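Local atomic coordinates of bifunctional cytochrome P450/NADPH--P450 reductase (Deinococcus aerius, PDB entry 7F3H), a protein that joins a haem-containing cytochrome P450 monooxygenase to an NADPH-dependent reductase and hydroxylates organic substrates, probably with oxygen activated at the haem iron. Residues A[19-23]-A[45-49]; A[82-86]-A[208-212]; A[280-285]-A[428-434]. One frame throughout, in Å; residues are numbered along the deposited sequence.

Contact 1 (A[19-23]-A[45-49]); sequences HLHYL and QLDIQ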
ATOM      1  N   HIS A  19     -10.659  -3.518 -26.923  1.00 33.35           N
ATOM      2  CA  HIS A  19     -10.777  -2.959 -25.582  1.00 38.16           C
ATOM      3  C   HIS A  19      -9.426  -2.579 -25.014  1.00 43.04           C
ATOM      4  O   HIS A  19      -9.368  -2.033 -23.903  1.00 42.34           O
ATOM      5  CB  HIS A  19     -11.436  -3.938 -24.602  1.00 33.24           C
ATOM      6  CG  HIS A  19     -12.923  -3.988 -24.707  1.00 33.82           C
ATOM      7  ND1 HIS A  19     -13.660  -5.103 -24.356  1.00 30.68           N
ATOM      8  CD2 HIS A  19     -13.813  -3.054 -25.115  1.00 28.16           C
ATOM      9  CE1 HIS A  19     -14.940  -4.857 -24.556  1.00 28.02           C
ATOM     10  NE2 HIS A  19     -15.061  -3.622 -25.017  1.00 34.81           N
ATOM     11  N   LEU A  20      -8.348  -2.828 -25.765  1.00 41.43           N
ATOM     12  CA  LEU A  20      -6.990  -2.698 -25.259  1.00 42.93           C
ATOM     13  C   LEU A  20      -6.634  -1.250 -24.952  1.00 38.66           C
ATOM     14  O   LEU A  20      -5.699  -1.000 -24.189  1.00 42.19           O
ATOM     15  CB  LEU A  20      -5.993  -3.277 -26.270  1.00 42.98           C
ATOM     16  CG  LEU A  20      -5.895  -4.806 -26.271  1.00 52.68           C
ATOM     17  CD1 LEU A  20      -5.455  -5.369 -24.920  1.00 59.25           C
ATOM     18  CD2 LEU A  20      -7.174  -5.494 -26.794  1.00 58.47           C
ATOM     19  N   HIS A  21      -7.340  -0.295 -25.556  1.00 38.59           N
ATOM     20  CA  HIS A  21      -7.067   1.113 -25.302  1.00 40.34           C
ATOM     21  C   HIS A  21      -7.347   1.477 -23.848  1.00 46.30           C
ATOM     22  O   HIS A  21      -6.795   2.471 -23.352  1.00 45.90           O
ATOM     23  CB  HIS A  21      -7.838   1.993 -26.306  1.00 31.57           C
ATOM     24  CG  HIS A  21      -9.325   1.852 -26.250  1.00 39.57           C
ATOM     25  ND1 HIS A  21      -9.971   0.640 -26.388  1.00 42.46           N
ATOM     26  CD2 HIS A  21     -10.304   2.784 -26.136  1.00 46.56           C
ATOM     27  CE1 HIS A  21     -11.277   0.826 -26.308  1.00 35.74           C
ATOM     28  NE2 HIS A  21     -11.506   2.118 -26.151  1.00 37.54           N
ATOM     29  N   TYR A  22      -8.217   0.714 -23.163  1.00 42.63           N
ATOM     30  CA  TYR A  22      -8.454   0.919 -21.736  1.00 42.51           C
ATOM     31  C   TYR A  22      -7.239   0.567 -20.878  1.00 43.00           C
ATOM     32  O   TYR A  22      -7.141   1.036 -19.738  1.00 36.65           O
ATOM     33  CB  TYR A  22      -9.646   0.073 -21.279  1.00 41.42           C
ATOM     34  CG  TYR A  22     -10.973   0.511 -21.851  1.00 37.84           C
ATOM     35  CD1 TYR A  22     -11.530   1.726 -21.505  1.00 41.78           C
ATOM     36  CD2 TYR A  22     -11.659  -0.291 -22.736  1.00 40.27           C
ATOM     37  CE1 TYR A  22     -12.731   2.131 -22.027  1.00 45.34           C
ATOM     38  CE2 TYR A  22     -12.859   0.096 -23.260  1.00 36.07           C
ATOM     39  CZ  TYR A  22     -13.390   1.311 -22.909  1.00 43.07           C
ATOM     40  OH  TYR A  22     -14.597   1.720 -23.430  1.00 48.87           O
ATOM     41  N   LEU A  23      -6.304  -0.222 -21.409  1.00 37.89           N
ATOM     42  CA  LEU A  23      -5.111  -0.636 -20.687  1.00 36.88           C
ATOM     43  C   LEU A  23      -3.927   0.278 -20.924  1.00 40.48           C
ATOM     44  O   LEU A  23      -2.829  -0.016 -20.436  1.00 45.04           O
ATOM     45  CB  LEU A  23      -4.722  -2.065 -21.078  1.00 34.55           C
ATOM     46  CG  LEU A  23      -5.591  -3.151 -20.456  1.00 39.35           C
ATOM     47  CD1 LEU A  23      -5.235  -4.515 -21.015  1.00 44.23           C
ATOM     48  CD2 LEU A  23      -5.462  -3.135 -18.920  1.00 35.33           C
ATOM     49  N   GLN A  45     -17.341  -5.742 -18.088  1.00 39.61           N
ATOM     50  CA  GLN A  45     -16.528  -6.787 -18.711  1.00 39.83           C
ATOM     51  C   GLN A  45     -15.751  -6.208 -19.899  1.00 35.33           C
ATOM     52  O   GLN A  45     -16.310  -5.444 -20.685  1.00 33.00           O
ATOM     53  CB  GLN A  45     -17.470  -7.878 -19.197  1.00 33.63           C
ATOM     54  CG  GLN A  45     -16.950  -9.251 -19.338  1.00 35.99           C
ATOM     55  CD  GLN A  45     -18.000 -10.132 -20.002  1.00 38.86           C
ATOM     56  OE1 GLN A  45     -19.103  -9.667 -20.315  1.00 40.41           O
ATOM     57  NE2 GLN A  45     -17.656 -11.386 -20.250  1.00 35.71           N
ATOM     58  N   LEU A  46     -14.464  -6.566 -20.023  1.00 31.78           N
ATOM     59  CA  LEU A  46     -13.587  -6.229 -21.147  1.00 33.59           C
ATOM     60  C   LEU A  46     -12.939  -7.465 -21.753  1.00 37.35           C
ATOM     61  O   LEU A  46     -12.730  -8.458 -21.045  1.00 34.65           O
ATOM     62  CB  LEU A  46     -12.501  -5.236 -20.673  1.00 35.65           C
ATOM     63  CG  LEU A  46     -12.853  -3.829 -20.165  1.00 35.94           C
ATOM     64  CD1 LEU A  46     -11.573  -3.066 -19.927  1.00 36.45           C
ATOM     65  CD2 LEU A  46     -13.746  -3.065 -21.144  1.00 30.65           C
ATOM     66  N   ASP A  47     -12.590  -7.420 -23.065  1.00 39.71           N
ATOM     67  CA  ASP A  47     -11.846  -8.555 -23.702  1.00 48.81           C
ATOM     68  C   ASP A  47     -10.404  -8.139 -23.850  1.00 46.27           C
ATOM     69  O   ASP A  47     -10.088  -7.299 -24.687  1.00 47.27           O
ATOM     70  CB  ASP A  47     -12.228  -9.043 -25.098  1.00 54.49           C
ATOM     71  CG  ASP A  47     -13.506  -9.737 -25.160  1.00 60.14           C
ATOM     72  OD1 ASP A  47     -14.035 -10.163 -24.109  1.00 60.64           O
ATOM     73  OD2 ASP A  47     -13.874 -10.037 -26.379  1.00 65.26           O
ATOM     74  N   ILE A  48      -9.552  -8.719 -23.053  1.00 55.22           N
ATOM     75  CA  ILE A  48      -8.130  -8.480 -23.104  1.00 64.52           C
ATOM     76  C   ILE A  48      -7.451  -9.653 -23.791  1.00 66.77           C
ATOM     77  O   ILE A  48      -7.291 -10.722 -23.195  1.00 69.42           O
ATOM     78  CB  ILE A  48      -7.595  -8.186 -21.711  1.00 64.64           C
ATOM     79  CG1 ILE A  48      -8.346  -6.934 -21.268  1.00 56.64           C
ATOM     80  CG2 ILE A  48      -6.076  -8.083 -21.764  1.00 69.54           C
ATOM     81  CD1 ILE A  48      -8.124  -5.742 -22.247  1.00 56.81           C
ATOM     82  N   GLN A  49      -7.153  -9.452 -25.073  1.00 71.27           N
ATOM     83  CA  GLN A  49      -6.468 -10.416 -25.926  1.00 76.63           C
ATOM     84  C   GLN A  49      -7.154 -11.771 -25.835  1.00 80.26           C
ATOM     85  O   GLN A  49      -8.052 -12.077 -26.626  1.00 87.68           O
ATOM     86  CB  GLN A  49      -4.986 -10.499 -25.529  1.00 82.96           C
ATOM     87  CG  GLN A  49      -4.226  -9.180 -25.796  1.00 87.61           C
ATOM     88  CD  GLN A  49      -2.772  -9.175 -25.326  1.00 95.06           C
ATOM     89  OE1 GLN A  49      -2.380  -9.950 -24.455  1.00101.86           O
ATOM     90  NE2 GLN A  49      -1.979  -8.266 -25.879  1.00 94.17           N
TER
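His19 turns its imidazole against strand 43-48 so that Leu46 lies over one ring face while the backbone of Asp47 meets the ring's edge. The methyl CD2 of Leu46 stands almost on the ring normal, 3.8 Å from the centroid of His19, a CH-pi contact over the middle of the ring. At the edge, Asp47 N donates to His19 ND1 at 2.9 Å; the bond is nearly straight (166°) and lies close to the imidazole plane. The His19 ring reaches the strand because chi1 of -80° sets CG beside the backbone N. Leu46 also serves Tyr22: the two side chains cross at about a right angle, with Tyr22 CD2 3.8 Å from Leu46 CD2. Two residues on, Ile48 presents its CD1 methyl to two leucines of the 3-10 turn 20-23. Leu23 CD1 meets Ile48 CD1 tip to tip, whereas Leu20 CD1 comes at it on a slant, 3.8 Å from Ile48 CD1. Phe32 and Leu35 of helix 28-38 also pack against Leu46. His19 NE2 is bound to the carbonyl O of Pro11, so both imidazole nitrogens have backbone partners. With ND1 accepting and NE2 facing a carbonyl, the ring is probably neutral and protonated at NE2, held against rotation as it pins the N-terminal loop to an edge strand of the sheet.

Contact 2 (A[82-86]-A[208-212]); sequences IRNLG and YWADI. With SO4 (sulfate ion), chain G.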
ATOM      1  N   ILE A  82       5.188 -11.479  -9.171  1.00 36.31           N
ATOM      2  CA  ILE A  82       5.633 -10.864  -7.910  1.00 31.99           C
ATOM      3  C   ILE A  82       6.119 -11.942  -6.950  1.00 28.99           C
ATOM      4  O   ILE A  82       6.972 -11.686  -6.081  1.00 27.40           O
ATOM      5  CB  ILE A  82       4.527  -9.968  -7.270  1.00 31.29           C
ATOM      6  CG1 ILE A  82       5.057  -9.234  -6.047  1.00 29.53           C
ATOM      7  CG2 ILE A  82       3.318 -10.760  -6.794  1.00 32.03           C
ATOM      8  CD1 ILE A  82       6.174  -8.241  -6.376  1.00 43.93           C
ATOM      9  N   ARG A  83       5.614 -13.170  -7.109  1.00 27.83           N
ATOM     10  CA  ARG A  83       6.110 -14.273  -6.297  1.00 32.27           C
ATOM     11  C   ARG A  83       7.589 -14.564  -6.542  1.00 32.64           C
ATOM     12  O   ARG A  83       8.243 -15.114  -5.649  1.00 32.49           O
ATOM     13  CB  ARG A  83       5.283 -15.543  -6.530  1.00 36.85           C
ATOM     14  CG  ARG A  83       5.646 -16.675  -5.537  1.00 40.69           C
ATOM     15  CD  ARG A  83       4.641 -17.802  -5.533  1.00 37.26           C
ATOM     16  NE  ARG A  83       5.109 -18.928  -4.730  1.00 41.68           N
ATOM     17  CZ  ARG A  83       4.345 -19.622  -3.886  1.00 44.60           C
ATOM     18  NH1 ARG A  83       3.057 -19.307  -3.726  1.00 40.39           N
ATOM     19  NH2 ARG A  83       4.858 -20.645  -3.212  1.00 38.52           N
ATOM     20  N   ASN A  84       8.132 -14.201  -7.720  1.00 29.10           N
ATOM     21  CA  ASN A  84       9.559 -14.402  -7.992  1.00 32.60           C
ATOM     22  C   ASN A  84      10.422 -13.869  -6.872  1.00 31.98           C
ATOM     23  O   ASN A  84      11.487 -14.425  -6.581  1.00 39.74           O
ATOM     24  CB  ASN A  84      10.005 -13.688  -9.272  1.00 30.01           C
ATOM     25  CG  ASN A  84       9.462 -14.309 -10.514  1.00 27.88           C
ATOM     26  OD1 ASN A  84       9.138 -15.495 -10.543  1.00 34.63           O
ATOM     27  ND2 ASN A  84       9.374 -13.515 -11.572  1.00 28.43           N
ATOM     28  N   LEU A  85       9.960 -12.836  -6.199  1.00 31.08           N
ATOM     29  CA  LEU A  85      10.668 -12.322  -5.052  1.00 35.81           C
ATOM     30  C   LEU A  85       9.892 -12.392  -3.746  1.00 35.29           C
ATOM     31  O   LEU A  85      10.516 -12.329  -2.679  1.00 31.62           O
ATOM     32  CB  LEU A  85      11.220 -10.918  -5.402  1.00 36.80           C
ATOM     33  CG  LEU A  85      10.504  -9.628  -5.802  1.00 45.35           C
ATOM     34  CD1 LEU A  85      11.325  -8.342  -5.654  1.00 35.50           C
ATOM     35  CD2 LEU A  85      10.298  -9.815  -7.328  1.00 32.78           C
ATOM     36  N   GLY A  86       8.592 -12.675  -3.779  1.00 30.74           N
ATOM     37  CA  GLY A  86       7.890 -12.875  -2.518  1.00 34.26           C
ATOM     38  C   GLY A  86       7.909 -14.281  -1.933  1.00 35.52           C
ATOM     39  O   GLY A  86       7.709 -14.458  -0.726  1.00 30.57           O
ATOM     40  N   TYR A 208      17.875  -9.552 -13.701  1.00 34.39           N
ATOM     41  CA  TYR A 208      16.770  -9.553 -12.744  1.00 39.06           C
ATOM     42  C   TYR A 208      16.948 -10.668 -11.720  1.00 32.39           C
ATOM     43  O   TYR A 208      16.991 -10.410 -10.508  1.00 32.58           O
ATOM     44  CB  TYR A 208      15.455  -9.654 -13.529  1.00 35.91           C
ATOM     45  CG  TYR A 208      14.182 -10.003 -12.809  1.00 35.81           C
ATOM     46  CD1 TYR A 208      13.493  -9.061 -12.022  1.00 33.76           C
ATOM     47  CD2 TYR A 208      13.607 -11.259 -12.988  1.00 34.45           C
ATOM     48  CE1 TYR A 208      12.283  -9.399 -11.391  1.00 29.08           C
ATOM     49  CE2 TYR A 208      12.400 -11.603 -12.358  1.00 36.15           C
ATOM     50  CZ  TYR A 208      11.745 -10.671 -11.572  1.00 30.77           C
ATOM     51  OH  TYR A 208      10.557 -11.050 -10.988  1.00 28.98           O
ATOM     52  N   TRP A 209      17.134 -11.903 -12.195  1.00 28.70           N
ATOM     53  CA  TRP A 209      17.368 -13.006 -11.265  1.00 28.58           C
ATOM     54  C   TRP A 209      18.636 -12.783 -10.448  1.00 29.03           C
ATOM     55  O   TRP A 209      18.707 -13.208  -9.279  1.00 31.31           O
ATOM     56  CB  TRP A 209      17.415 -14.343 -12.013  1.00 26.71           C
ATOM     57  CG  TRP A 209      16.074 -14.681 -12.628  1.00 31.09           C
ATOM     58  CD1 TRP A 209      15.725 -14.602 -13.955  1.00 31.90           C
ATOM     59  CD2 TRP A 209      14.899 -15.088 -11.934  1.00 25.83           C
ATOM     60  NE1 TRP A 209      14.410 -14.947 -14.128  1.00 28.52           N
ATOM     61  CE2 TRP A 209      13.876 -15.255 -12.904  1.00 33.26           C
ATOM     62  CE3 TRP A 209      14.607 -15.324 -10.598  1.00 27.69           C
ATOM     63  CZ2 TRP A 209      12.585 -15.649 -12.569  1.00 25.00           C
ATOM     64  CZ3 TRP A 209      13.321 -15.726 -10.263  1.00 34.01           C
ATOM     65  CH2 TRP A 209      12.330 -15.885 -11.253  1.00 30.77           C
ATOM     66  N   ALA A 210      19.615 -12.060 -11.010  1.00 26.31           N
ATOM     67  CA  ALA A 210      20.832 -11.743 -10.261  1.00 28.84           C
ATOM     68  C   ALA A 210      20.550 -10.789  -9.112  1.00 29.81           C
ATOM     69  O   ALA A 210      21.035 -11.001  -7.990  1.00 27.58           O
ATOM     70  CB  ALA A 210      21.895 -11.153 -11.198  1.00 27.76           C
ATOM     71  N   ASP A 211      19.825  -9.694  -9.407  1.00 31.43           N
ATOM     72  CA  ASP A 211      19.322  -8.750  -8.408  1.00 28.87           C
ATOM     73  C   ASP A 211      18.634  -9.490  -7.266  1.00 30.33           C
ATOM     74  O   ASP A 211      18.888  -9.227  -6.074  1.00 30.15           O
ATOM     75  CB  ASP A 211      18.317  -7.787  -9.067  1.00 35.50           C
ATOM     76  CG  ASP A 211      18.969  -6.628  -9.800  1.00 34.56           C
ATOM     77  OD1 ASP A 211      20.151  -6.346  -9.545  1.00 38.70           O
ATOM     78  OD2 ASP A 211      18.287  -5.979 -10.629  1.00 38.72           O
ATOM     79  N   ILE A 212      17.728 -10.405  -7.622  1.00 27.12           N
ATOM     80  CA  ILE A 212      16.996 -11.130  -6.590  1.00 29.11           C
ATOM     81  C   ILE A 212      17.958 -11.930  -5.738  1.00 32.17           C
ATOM     82  O   ILE A 212      17.835 -11.959  -4.507  1.00 33.69           O
ATOM     83  CB  ILE A 212      15.917 -12.052  -7.192  1.00 29.32           C
ATOM     84  CG1 ILE A 212      14.945 -11.287  -8.095  1.00 28.51           C
ATOM     85  CG2 ILE A 212      15.222 -12.782  -6.074  1.00 23.21           C
ATOM     86  CD1 ILE A 212      13.806 -12.146  -8.596  1.00 30.98           C
TER
HETATM   87  S   SO4 G 603       8.575 -21.222  -3.914  1.00 88.23           S
HETATM   88  O1  SO4 G 603      10.011 -21.552  -4.052  1.00 67.95           O
HETATM   89  O2  SO4 G 603       8.262 -19.907  -4.549  1.00 55.16           O
HETATM   90  O3  SO4 G 603       7.785 -22.281  -4.571  1.00 73.62           O
HETATM   91  O4  SO4 G 603       8.231 -21.228  -2.471  1.00 54.03           O
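Asn84 and Tyr208 meet through different choices at chi1: the asparagine keeps CG beside its backbone N (-70°), while the tyrosine swings CG to the far side from its own (166°), extending the phenol from helix 199-227 toward helix 80-86. Asn84 ND2 then donates to Tyr208 OH at 2.8 Å, the hydroxyl lying almost in the amide plane and the two side chains crossing at about a right angle. The other arm of the amide goes to Trp209, whose indole rim brings CH2 within 3.3 Å of Asn84 OD1. The amide is thus wedged between the phenol end and the indole edge. Beside it, Ile212 CD1 packs on the backbone oxygen Asn84 O at 3.8 Å and, more loosely, on Leu85 CB at 4.3 Å, the apolar part of the contact; Leu85 CD2 lies 3.9 Å from Tyr208 OH. Tyr208 OH has a second partner in Thr187 OG1 of helix 175-190, which ties three helices together at one hydroxyl. A leucine in place of Asn84 would probably leave Tyr208 OH without its amide donor and the indole edge facing a methyl instead of a carbonyl oxygen. Away from this interface, Arg83 NE makes a weak bond to a sulfate. The two helix segments run at 28° to each other, their axes 10.9 Å apart, an arrangement consistent with the B' helix of a P450 packing under the F and G helices that roof the substrate pocket.

Contact 3 (A[280-285]-A[428-434]); sequences LYLLLR and LSDPYDY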
ATOM      1  N   LEU A 280      -0.125  14.449   1.507  1.00 26.08           N
ATOM      2  CA  LEU A 280       0.424  15.796   1.366  1.00 23.31           C
ATOM      3  C   LEU A 280      -0.208  16.511   0.176  1.00 24.84           C
ATOM      4  O   LEU A 280      -0.532  17.703   0.265  1.00 27.40           O
ATOM      5  CB  LEU A 280       1.936  15.749   1.245  1.00 25.22           C
ATOM      6  CG  LEU A 280       2.643  15.275   2.507  1.00 25.69           C
ATOM      7  CD1 LEU A 280       4.100  15.041   2.155  1.00 34.76           C
ATOM      8  CD2 LEU A 280       2.550  16.314   3.593  1.00 21.78           C
ATOM      9  N   TYR A 281      -0.429  15.796  -0.939  1.00 25.60           N
ATOM     10  CA  TYR A 281      -1.157  16.382  -2.072  1.00 23.86           C
ATOM     11  C   TYR A 281      -2.545  16.877  -1.653  1.00 26.69           C
ATOM     12  O   TYR A 281      -2.953  17.999  -2.002  1.00 25.89           O
ATOM     13  CB  TYR A 281      -1.314  15.365  -3.201  1.00 19.32           C
ATOM     14  CG  TYR A 281      -2.248  15.831  -4.291  1.00 18.61           C
ATOM     15  CD1 TYR A 281      -1.857  16.813  -5.203  1.00 20.39           C
ATOM     16  CD2 TYR A 281      -3.543  15.326  -4.390  1.00 21.47           C
ATOM     17  CE1 TYR A 281      -2.719  17.257  -6.200  1.00 21.40           C
ATOM     18  CE2 TYR A 281      -4.420  15.763  -5.379  1.00 19.90           C
ATOM     19  CZ  TYR A 281      -4.003  16.733  -6.273  1.00 21.81           C
ATOM     20  OH  TYR A 281      -4.846  17.179  -7.260  1.00 20.84           O
ATOM     21  N   LEU A 282      -3.320  16.008  -0.979  1.00 26.23           N
ATOM     22  CA  LEU A 282      -4.696  16.339  -0.591  1.00 27.77           C
ATOM     23  C   LEU A 282      -4.740  17.504   0.384  1.00 26.86           C
ATOM     24  O   LEU A 282      -5.644  18.342   0.325  1.00 29.19           O
ATOM     25  CB  LEU A 282      -5.382  15.125   0.024  1.00 19.79           C
ATOM     26  CG  LEU A 282      -5.639  14.044  -1.021  1.00 24.03           C
ATOM     27  CD1 LEU A 282      -6.127  12.757  -0.379  1.00 18.23           C
ATOM     28  CD2 LEU A 282      -6.611  14.563  -2.135  1.00 21.14           C
ATOM     29  N   LEU A 283      -3.762  17.568   1.285  1.00 27.40           N
ATOM     30  CA  LEU A 283      -3.687  18.679   2.214  1.00 28.09           C
ATOM     31  C   LEU A 283      -3.360  19.973   1.480  1.00 29.10           C
ATOM     32  O   LEU A 283      -3.944  21.018   1.777  1.00 25.94           O
ATOM     33  CB  LEU A 283      -2.650  18.357   3.298  1.00 28.40           C
ATOM     34  CG  LEU A 283      -3.014  17.221   4.269  1.00 25.20           C
ATOM     35  CD1 LEU A 283      -1.859  16.941   5.257  1.00 27.55           C
ATOM     36  CD2 LEU A 283      -4.271  17.572   5.030  1.00 25.70           C
ATOM     37  N   LEU A 284      -2.461  19.919   0.478  1.00 27.72           N
ATOM     38  CA  LEU A 284      -2.231  21.104  -0.340  1.00 25.27           C
ATOM     39  C   LEU A 284      -3.488  21.518  -1.098  1.00 28.90           C
ATOM     40  O   LEU A 284      -3.622  22.688  -1.476  1.00 30.62           O
ATOM     41  CB  LEU A 284      -1.072  20.890  -1.311  1.00 28.66           C
ATOM     42  CG  LEU A 284       0.353  20.918  -0.738  1.00 26.67           C
ATOM     43  CD1 LEU A 284       1.358  20.940  -1.880  1.00 26.26           C
ATOM     44  CD2 LEU A 284       0.598  22.069   0.221  1.00 21.37           C
ATOM     45  N   ARG A 285      -4.351  20.567  -1.464  1.00 29.78           N
ATOM     46  CA  ARG A 285      -5.547  20.932  -2.223  1.00 31.76           C
ATOM     47  C   ARG A 285      -6.768  21.266  -1.347  1.00 31.42           C
ATOM     48  O   ARG A 285      -7.730  21.884  -1.850  1.00 26.59           O
ATOM     49  CB  ARG A 285      -5.868  19.818  -3.216  1.00 26.61           C
ATOM     50  CG  ARG A 285      -4.733  19.700  -4.277  1.00 24.52           C
ATOM     51  CD  ARG A 285      -4.574  21.010  -4.975  1.00 24.65           C
ATOM     52  NE  ARG A 285      -3.467  21.003  -5.927  1.00 29.24           N
ATOM     53  CZ  ARG A 285      -2.357  21.736  -5.817  1.00 27.12           C
ATOM     54  NH1 ARG A 285      -2.186  22.562  -4.797  1.00 25.63           N
ATOM     55  NH2 ARG A 285      -1.408  21.631  -6.743  1.00 28.59           N
ATOM     56  N   LEU A 428       4.214  24.156   4.622  1.00 28.77           N
ATOM     57  CA  LEU A 428       4.138  23.549   3.299  1.00 24.51           C
ATOM     58  C   LEU A 428       3.838  24.604   2.244  1.00 28.18           C
ATOM     59  O   LEU A 428       3.119  25.581   2.503  1.00 29.54           O
ATOM     60  CB  LEU A 428       3.034  22.487   3.276  1.00 23.00           C
ATOM     61  CG  LEU A 428       3.122  21.275   4.226  1.00 30.67           C
ATOM     62  CD1 LEU A 428       2.247  20.092   3.724  1.00 22.62           C
ATOM     63  CD2 LEU A 428       4.600  20.809   4.491  1.00 21.32           C
ATOM     64  N   SER A 429       4.401  24.412   1.055  1.00 24.60           N
ATOM     65  CA  SER A 429       4.335  25.392  -0.011  1.00 24.05           C
ATOM     66  C   SER A 429       4.369  24.666  -1.360  1.00 28.75           C
ATOM     67  O   SER A 429       5.066  23.649  -1.523  1.00 23.01           O
ATOM     68  CB  SER A 429       5.495  26.377   0.166  1.00 31.21           C
ATOM     69  OG  SER A 429       5.667  27.204  -0.950  1.00 40.47           O
ATOM     70  N   ASP A 430       3.587  25.177  -2.317  1.00 29.11           N
ATOM     71  CA  ASP A 430       3.393  24.568  -3.637  1.00 27.56           C
ATOM     72  C   ASP A 430       3.859  25.527  -4.723  1.00 25.85           C
ATOM     73  O   ASP A 430       3.070  26.352  -5.201  1.00 30.40           O
ATOM     74  CB  ASP A 430       1.915  24.208  -3.807  1.00 28.91           C
ATOM     75  CG  ASP A 430       1.592  23.612  -5.164  1.00 27.72           C
ATOM     76  OD1 ASP A 430       2.523  23.324  -5.950  1.00 25.30           O
ATOM     77  OD2 ASP A 430       0.386  23.418  -5.425  1.00 27.59           O
ATOM     78  N   PRO A 431       5.132  25.484  -5.133  1.00 32.70           N
ATOM     79  CA  PRO A 431       5.645  26.527  -6.048  1.00 28.01           C
ATOM     80  C   PRO A 431       5.321  26.317  -7.512  1.00 28.59           C
ATOM     81  O   PRO A 431       5.568  27.234  -8.303  1.00 32.96           O
ATOM     82  CB  PRO A 431       7.169  26.467  -5.840  1.00 35.06           C
ATOM     83  CG  PRO A 431       7.427  25.038  -5.563  1.00 34.34           C
ATOM     84  CD  PRO A 431       6.202  24.539  -4.746  1.00 33.23           C
ATOM     85  N   TYR A 432       4.898  25.122  -7.935  1.00 32.21           N
ATOM     86  CA  TYR A 432       4.739  24.831  -9.355  1.00 29.82           C
ATOM     87  C   TYR A 432       3.298  24.560  -9.770  1.00 28.50           C
ATOM     88  O   TYR A 432       3.071  24.137 -10.909  1.00 31.30           O
ATOM     89  CB  TYR A 432       5.609  23.641  -9.766  1.00 32.25           C
ATOM     90  CG  TYR A 432       7.086  23.798  -9.470  1.00 27.29           C
ATOM     91  CD1 TYR A 432       7.723  25.023  -9.615  1.00 33.35           C
ATOM     92  CD2 TYR A 432       7.831  22.718  -9.014  1.00 29.67           C
ATOM     93  CE1 TYR A 432       9.076  25.168  -9.318  1.00 31.52           C
ATOM     94  CE2 TYR A 432       9.172  22.841  -8.726  1.00 35.56           C
ATOM     95  CZ  TYR A 432       9.786  24.070  -8.881  1.00 33.59           C
ATOM     96  OH  TYR A 432      11.108  24.179  -8.584  1.00 43.36           O
ATOM     97  N   ASP A 433       2.322  24.768  -8.889  1.00 26.73           N
ATOM     98  CA  ASP A 433       0.943  24.410  -9.190  1.00 29.46           C
ATOM     99  C   ASP A 433       0.862  22.936  -9.589  1.00 30.45           C
ATOM    100  O   ASP A 433       0.469  22.593 -10.704  1.00 29.84           O
ATOM    101  CB  ASP A 433       0.373  25.300 -10.299  1.00 26.28           C
ATOM    102  CG  ASP A 433       0.449  26.771  -9.972  1.00 28.40           C
ATOM    103  OD1 ASP A 433       0.447  27.146  -8.769  1.00 28.51           O
ATOM    104  OD2 ASP A 433       0.486  27.556 -10.940  1.00 28.41           O
ATOM    105  N   TYR A 434       1.313  22.063  -8.682  1.00 28.58           N
ATOM    106  CA  TYR A 434       1.444  20.644  -9.019  1.00 29.15           C
ATOM    107  C   TYR A 434       0.157  20.137  -9.672  1.00 31.39           C
ATOM    108  O   TYR A 434      -0.943  20.342  -9.147  1.00 30.18           O
ATOM    109  CB  TYR A 434       1.781  19.808  -7.767  1.00 25.45           C
ATOM    110  CG  TYR A 434       1.767  18.330  -8.074  1.00 31.06           C
ATOM    111  CD1 TYR A 434       2.635  17.784  -9.028  1.00 27.37           C
ATOM    112  CD2 TYR A 434       0.850  17.484  -7.467  1.00 27.73           C
ATOM    113  CE1 TYR A 434       2.593  16.448  -9.320  1.00 28.52           C
ATOM    114  CE2 TYR A 434       0.807  16.146  -7.758  1.00 25.79           C
ATOM    115  CZ  TYR A 434       1.664  15.627  -8.687  1.00 29.33           C
ATOM    116  OH  TYR A 434       1.595  14.269  -8.954  1.00 31.01           O
TER
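Arg285 grips Asp430 end-on, with both terminal nitrogens on one oxygen: NH1 lies 2.8 Å and NH2 2.9 Å from Asp430 OD2, completing a salt bridge. Arg285 NH2 also donates to the carbonyl Tyr434 O at 2.8 Å, in the carbonyl plane and on a lone pair, so the guanidinium spans both ends of the 430-434 turn. The acid is itself held, because Tyr434 N donates to the syn lone pair of Asp430 OD1 (3.2 Å), so each carboxylate oxygen has its own work. The arginine chain bends at chi2 (-58°), and its CG lies over a face of Tyr281. That ring meets Tyr434 with planes 85° apart, Tyr281 CD1 being 3.6 Å from Tyr434 CD2. Next to the charged group, Leu284 packs CD1 on Asp430 CB and CD2 on Leu428 CB, and Leu280 CD2 reaches Leu428 CD1 at 3.8 Å. Farther out, Tyr434 OH is bonded to Glu447 O and Lys437 N, and its ring stacks on Phe449. The contact thus fastens the C-terminal end of helix 254-285 to the loop leaving strand 426-429, an outer strand of a small antiparallel sheet paired with strand 450-455, while Tyr294 of helix 287-300 holds Leu428 N.

How the contacts relate
The three contacts lie far apart around the P450 fold and follow one another along the chain. Contacts 1 and 2 have centres about 28 Å apart, contacts 1 and 3 about 34 Å, and contacts 2 and 3 about 36 Å; even the nearest atoms of contacts 1 and 2 are about 17 Å apart. In contact 2 the side chain of Leu85 is about 13 Å from the haem, too far to touch it. Helix 254-285, the long helix that crosses the core of P450s, touches contact 2 through Ile266, against Leu85, and the last turns of the helix form one side of contact 3. Contact 1 belongs instead to the N-terminal, sheet-rich part.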